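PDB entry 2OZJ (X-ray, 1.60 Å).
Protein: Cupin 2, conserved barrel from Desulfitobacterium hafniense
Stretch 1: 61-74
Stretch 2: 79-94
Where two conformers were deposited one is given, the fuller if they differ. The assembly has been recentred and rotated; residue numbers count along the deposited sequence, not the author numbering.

Stretch 1 (61-74) LYLILQGEAVITFD
Stretch 2 79-94: DLVPEDVLMVPAHKIH

Two stretches of one chain pair as two separate antiparallel ladders, and in this cupin barrel the two ladders are one residue out of register. Stretch 1 turns a corner at Gln-66 and Gly-67 (phi 78°, a value that favours glycine), which separates the strand carrying Leu-61 to Leu-63 from the strand carrying Ala-69 and Val-70.

Strand 84-88 runs antiparallel to the first of these, at 163°, pairing Leu-61 with Met-87 (selenomethionine), Tyr-62 with Leu-86 and Leu-63 with Val-85. Leu-61, Leu-63, Val-85 and Met-87 share one face of the sheet, Tyr-62 and Leu-86 the other. Tyr-62 N donates to Leu-86 O (2.9 Å) and Leu-86 N to Tyr-62 O (3.0 Å); Ile-64 N reaches Asp-84 O at 2.9 Å. Beyond the corner, Ala-69 N donates to Leu-80 O (3.1 Å) and Leu-80 N to Ala-69 O (2.9 Å), with Val-70 opposite Asp-79.

The type II turn Val-81 to Asp-84 joins the ladders. Pro-82 (phi -52°) and Glu-83 (phi 84°) fill its middle positions; Asp-84 N returns to Val-81 O (3.0 Å), while Asp-84 OD2 accepts from Val-81 N (2.8 Å). Glu-83 N ties the turn to Ile-64 O at 2.8 Å.

Leu-80 (chi1 m, chi2 101° between wells) is buried, its CB 3.7 Å from Ile-64 CG1 (m, m) and its CD1 3.5 Å from Ile-71 CG1 (m, t). Branched aliphatic chains suit this water-poor space: Ile-71 CD1 meets Leu-86 CD2 (t, p) at 3.8 Å. Phe-73, with chi1 34° between wells, places the edge of its ring at Val-88 CG2, CE2 lying 3.9 Å from it.

Tyr-62 (m, chi2 -73°) adds polarity to this lining. Tyr-62 OH and His-94 NE2 share a hydrogen bond of 2.7 Å; the rings meet rim to rim, planes at 62°. His-94 (p, chi2 -70°) ND1 also donates to Lys-92 O (3.0 Å). One water donates to both Glu-68 OE1 (2.7 Å) and Leu-80 O (3.0 Å).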

# COMPACT_ATOMS: atom_id res chain seq x y z
N LEU A 61 8.77 2.03 1.19
CA LEU A 61 8.18 0.77 1.65
C LEU A 61 7.89 -0.13 0.47
O LEU A 61 7.33 0.29 -0.54
CB LEU A 61 6.92 0.97 2.49
CG LEU A 61 5.51 1.18 1.92
CD1 LEU A 61 4.96 -0.10 1.23
CD2 LEU A 61 4.54 1.60 3.01
N TYR A 62 8.28 -1.37 0.64
CA TYR A 62 8.01 -2.47 -0.31
C TYR A 62 6.95 -3.40 0.30
O TYR A 62 7.04 -3.81 1.47
CB TYR A 62 9.27 -3.28 -0.57
CG TYR A 62 10.34 -2.54 -1.26
CD1 TYR A 62 10.21 -2.24 -2.59
CD2 TYR A 62 11.48 -2.13 -0.61
CE1 TYR A 62 11.19 -1.54 -3.26
CE2 TYR A 62 12.49 -1.41 -1.29
CZ TYR A 62 12.32 -1.14 -2.61
OH TYR A 62 13.28 -0.45 -3.31
N LEU A 63 5.96 -3.76 -0.50
CA LEU A 63 4.91 -4.70 -0.13
C LEU A 63 4.82 -5.78 -1.18
O LEU A 63 4.58 -5.48 -2.36
CB LEU A 63 3.55 -4.03 0.03
CG LEU A 63 2.34 -4.94 0.29
CD1 LEU A 63 2.27 -5.60 1.70
CD2 LEU A 63 1.07 -4.05 0.09
N ILE A 64 5.07 -7.03 -0.77
CA ILE A 64 5.04 -8.14 -1.72
C ILE A 64 3.59 -8.57 -1.94
O ILE A 64 2.88 -8.86 -0.98
CB ILE A 64 5.89 -9.33 -1.27
CG1 ILE A 64 7.28 -8.86 -0.90
CG2 ILE A 64 5.97 -10.39 -2.39
CD1 ILE A 64 8.00 -8.17 -1.99
N LEU A 65 3.15 -8.58 -3.19
CA LEU A 65 1.77 -8.89 -3.51
C LEU A 65 1.60 -10.37 -3.86
O LEU A 65 0.58 -10.99 -3.57
CB LEU A 65 1.30 -8.04 -4.68
CG LEU A 65 1.38 -6.53 -4.47
CD1 LEU A 65 0.98 -5.82 -5.75
CD2 LEU A 65 0.55 -6.07 -3.27
N GLN A 66 2.61 -10.95 -4.50
CA GLN A 66 2.53 -12.29 -5.03
C GLN A 66 3.96 -12.73 -5.27
O GLN A 66 4.81 -11.93 -5.63
CB GLN A 66 1.75 -12.23 -6.33
CG GLN A 66 1.27 -13.53 -6.90
CD GLN A 66 0.63 -13.31 -8.28
OE1 GLN A 66 -0.42 -12.67 -8.41
NE2 GLN A 66 1.29 -13.83 -9.32
N GLY A 67 4.25 -14.00 -5.08
CA GLY A 67 5.60 -14.52 -5.27
C GLY A 67 6.51 -14.20 -4.11
O GLY A 67 6.10 -13.66 -3.08
N GLU A 68 7.77 -14.57 -4.27
CA GLU A 68 8.79 -14.37 -3.26
C GLU A 68 9.90 -13.53 -3.82
O GLU A 68 10.14 -13.52 -5.04
CB GLU A 68 9.33 -15.72 -2.81
CG GLU A 68 8.31 -16.53 -2.10
CD GLU A 68 8.86 -17.83 -1.63
OE1 GLU A 68 9.60 -17.85 -0.63
OE2 GLU A 68 8.53 -18.83 -2.29
N ALA A 69 10.59 -12.84 -2.92
CA ALA A 69 11.67 -11.93 -3.27
C ALA A 69 12.75 -11.96 -2.18
O ALA A 69 12.56 -12.55 -1.11
CB ALA A 69 11.14 -10.50 -3.43
N VAL A 70 13.88 -11.33 -2.48
CA VAL A 70 14.98 -11.20 -1.54
C VAL A 70 15.51 -9.78 -1.66
O VAL A 70 15.70 -9.29 -2.78
CB VAL A 70 16.13 -12.19 -1.84
CG1 VAL A 70 17.26 -12.03 -0.83
CG2 VAL A 70 15.61 -13.61 -1.85
N ILE A 71 15.72 -9.12 -0.53
CA ILE A 71 16.33 -7.81 -0.53
C ILE A 71 17.70 -7.90 0.09
O ILE A 71 17.90 -8.53 1.13
CB ILE A 71 15.53 -6.75 0.25
CG1 ILE A 71 14.17 -6.56 -0.36
CG2 ILE A 71 16.24 -5.42 0.17
CD1 ILE A 71 13.30 -5.44 0.37
N THR A 72 18.67 -7.25 -0.57
CA THR A 72 20.07 -7.27 -0.13
C THR A 72 20.54 -5.88 0.27
O THR A 72 20.36 -4.95 -0.50
CB THR A 72 20.99 -7.74 -1.31
OG1 THR A 72 20.68 -9.09 -1.65
CG2 THR A 72 22.45 -7.66 -0.94
N PHE A 73 21.18 -5.75 1.44
CA PHE A 73 21.84 -4.48 1.84
C PHE A 73 22.86 -4.62 2.94
O PHE A 73 22.53 -5.07 4.04
CB PHE A 73 20.85 -3.36 2.24
CG PHE A 73 19.61 -3.83 2.94
CD1 PHE A 73 19.58 -4.99 3.71
CD2 PHE A 73 18.45 -3.09 2.82
CE1 PHE A 73 18.44 -5.39 4.32
CE2 PHE A 73 17.30 -3.49 3.44
CZ PHE A 73 17.29 -4.65 4.20
N ASP A 74 24.11 -4.27 2.61
CA ASP A 74 25.15 -4.06 3.62
C ASP A 74 25.64 -5.38 4.22
O ASP A 74 26.74 -5.84 3.92
CB ASP A 74 24.64 -3.15 4.74
N ASP A 79 14.69 -12.31 3.09
CA ASP A 79 13.69 -13.00 2.29
C ASP A 79 12.29 -12.45 2.59
O ASP A 79 11.94 -12.17 3.74
CB ASP A 79 13.70 -14.51 2.60
CG ASP A 79 14.98 -15.19 2.17
OD1 ASP A 79 15.50 -14.88 1.08
OD2 ASP A 79 15.44 -16.05 2.94
N LEU A 80 11.49 -12.37 1.53
CA LEU A 80 10.13 -11.86 1.61
C LEU A 80 9.14 -12.81 0.93
O LEU A 80 9.47 -13.46 -0.09
CB LEU A 80 10.02 -10.46 1.01
CG LEU A 80 10.80 -9.33 1.71
CD1 LEU A 80 12.09 -9.06 0.94
CD2 LEU A 80 9.99 -8.04 1.86
N VAL A 81 7.95 -12.90 1.51
CA VAL A 81 6.88 -13.76 0.99
C VAL A 81 5.65 -12.88 0.84
O VAL A 81 5.63 -11.77 1.37
CB VAL A 81 6.63 -14.98 1.92
CG1 VAL A 81 7.92 -15.77 2.09
CG2 VAL A 81 6.06 -14.55 3.26
N PRO A 82 4.63 -13.35 0.12
CA PRO A 82 3.45 -12.50 -0.10
C PRO A 82 2.86 -11.92 1.18
O PRO A 82 2.79 -12.62 2.21
CB PRO A 82 2.47 -13.45 -0.79
CG PRO A 82 3.33 -14.41 -1.49
CD PRO A 82 4.48 -14.66 -0.54
N GLU A 83 2.46 -10.66 1.09
CA GLU A 83 1.96 -9.85 2.19
C GLU A 83 3.03 -9.18 3.04
O GLU A 83 2.71 -8.24 3.75
CB GLU A 83 0.95 -10.58 3.10
CG GLU A 83 -0.28 -11.13 2.39
CD GLU A 83 -1.20 -11.87 3.35
OE1 GLU A 83 -1.16 -11.58 4.57
OE2 GLU A 83 -1.97 -12.74 2.90
N ASP A 84 4.28 -9.62 2.99
CA ASP A 84 5.33 -8.93 3.74
C ASP A 84 5.51 -7.49 3.29
O ASP A 84 5.44 -7.19 2.09
CB ASP A 84 6.68 -9.63 3.58
CG ASP A 84 6.83 -10.91 4.43
OD1 ASP A 84 6.10 -11.19 5.43
OD2 ASP A 84 7.77 -11.65 4.06
N VAL A 85 5.76 -6.63 4.29
CA VAL A 85 6.18 -5.27 4.12
C VAL A 85 7.55 -5.10 4.76
O VAL A 85 7.89 -5.73 5.80
CB VAL A 85 5.11 -4.28 4.69
CG1 VAL A 85 5.10 -4.30 6.24
CG2 VAL A 85 5.35 -2.93 4.17
N LEU A 86 8.37 -4.30 4.10
CA LEU A 86 9.65 -3.88 4.65
C LEU A 86 9.89 -2.43 4.27
O LEU A 86 9.64 -2.06 3.12
CB LEU A 86 10.81 -4.74 4.11
CG LEU A 86 12.12 -4.66 4.92
CD1 LEU A 86 12.04 -5.28 6.33
CD2 LEU A 86 13.24 -5.34 4.15
N MSE A 87 10.34 -1.62 5.22
CA MSE A 87 10.69 -0.24 4.98
C MSE A 87 12.20 -0.13 4.88
O MSE A 87 12.93 -0.64 5.73
CB MSE A 87 10.18 0.66 6.10
CG MSE A 87 10.17 2.15 5.72
SE MSE A 87 11.82 3.05 6.02
CE MSE A 87 11.54 3.82 7.76
N VAL A 88 12.66 0.49 3.79
CA VAL A 88 14.08 0.73 3.57
C VAL A 88 14.33 2.24 3.63
O VAL A 88 13.81 2.99 2.80
CB VAL A 88 14.55 0.12 2.20
CG1 VAL A 88 16.01 0.41 1.95
CG2 VAL A 88 14.27 -1.40 2.16
N PRO A 89 15.10 2.70 4.63
CA PRO A 89 15.23 4.15 4.83
C PRO A 89 16.04 4.86 3.75
O PRO A 89 16.85 4.24 3.08
CB PRO A 89 15.92 4.26 6.20
CG PRO A 89 16.55 2.95 6.44
CD PRO A 89 15.79 1.92 5.68
N ALA A 90 15.77 6.15 3.59
CA ALA A 90 16.54 7.04 2.73
C ALA A 90 18.02 6.76 2.83
O ALA A 90 18.57 6.63 3.93
CB ALA A 90 16.28 8.50 3.08
N HIS A 91 18.66 6.68 1.68
CA HIS A 91 20.10 6.50 1.55
C HIS A 91 20.65 5.12 1.92
O HIS A 91 21.85 4.93 1.92
CB HIS A 91 20.86 7.63 2.30
CG HIS A 91 20.54 9.00 1.78
ND1 HIS A 91 19.89 9.96 2.52
CD2 HIS A 91 20.73 9.54 0.55
CE1 HIS A 91 19.73 11.05 1.79
NE2 HIS A 91 20.22 10.82 0.59
N LYS A 92 19.80 4.15 2.18
CA LYS A 92 20.25 2.79 2.38
C LYS A 92 20.35 2.15 0.99
O LYS A 92 19.37 2.06 0.25
CB LYS A 92 19.30 2.01 3.30
CG LYS A 92 19.73 0.58 3.70
CD LYS A 92 21.04 0.51 4.47
CE LYS A 92 21.08 1.40 5.71
NZ LYS A 92 19.76 1.48 6.42
N ILE A 93 21.57 1.75 0.62
CA ILE A 93 21.81 1.10 -0.66
C ILE A 93 21.27 -0.32 -0.56
O ILE A 93 21.54 -1.01 0.42
CB ILE A 93 23.33 1.05 -0.99
CG1 ILE A 93 23.89 2.47 -1.10
CG2 ILE A 93 23.57 0.29 -2.28
N HIS A 94 20.51 -0.74 -1.55
CA HIS A 94 19.82 -2.02 -1.48
C HIS A 94 19.51 -2.53 -2.89
O HIS A 94 19.53 -1.77 -3.85
CB HIS A 94 18.53 -1.93 -0.63
CG HIS A 94 17.46 -1.08 -1.22
ND1 HIS A 94 17.55 0.29 -1.30
CD2 HIS A 94 16.25 -1.40 -1.74
CE1 HIS A 94 16.45 0.78 -1.84
NE2 HIS A 94 15.65 -0.23 -2.13
O HOH W 1 11.16 -15.92 0.38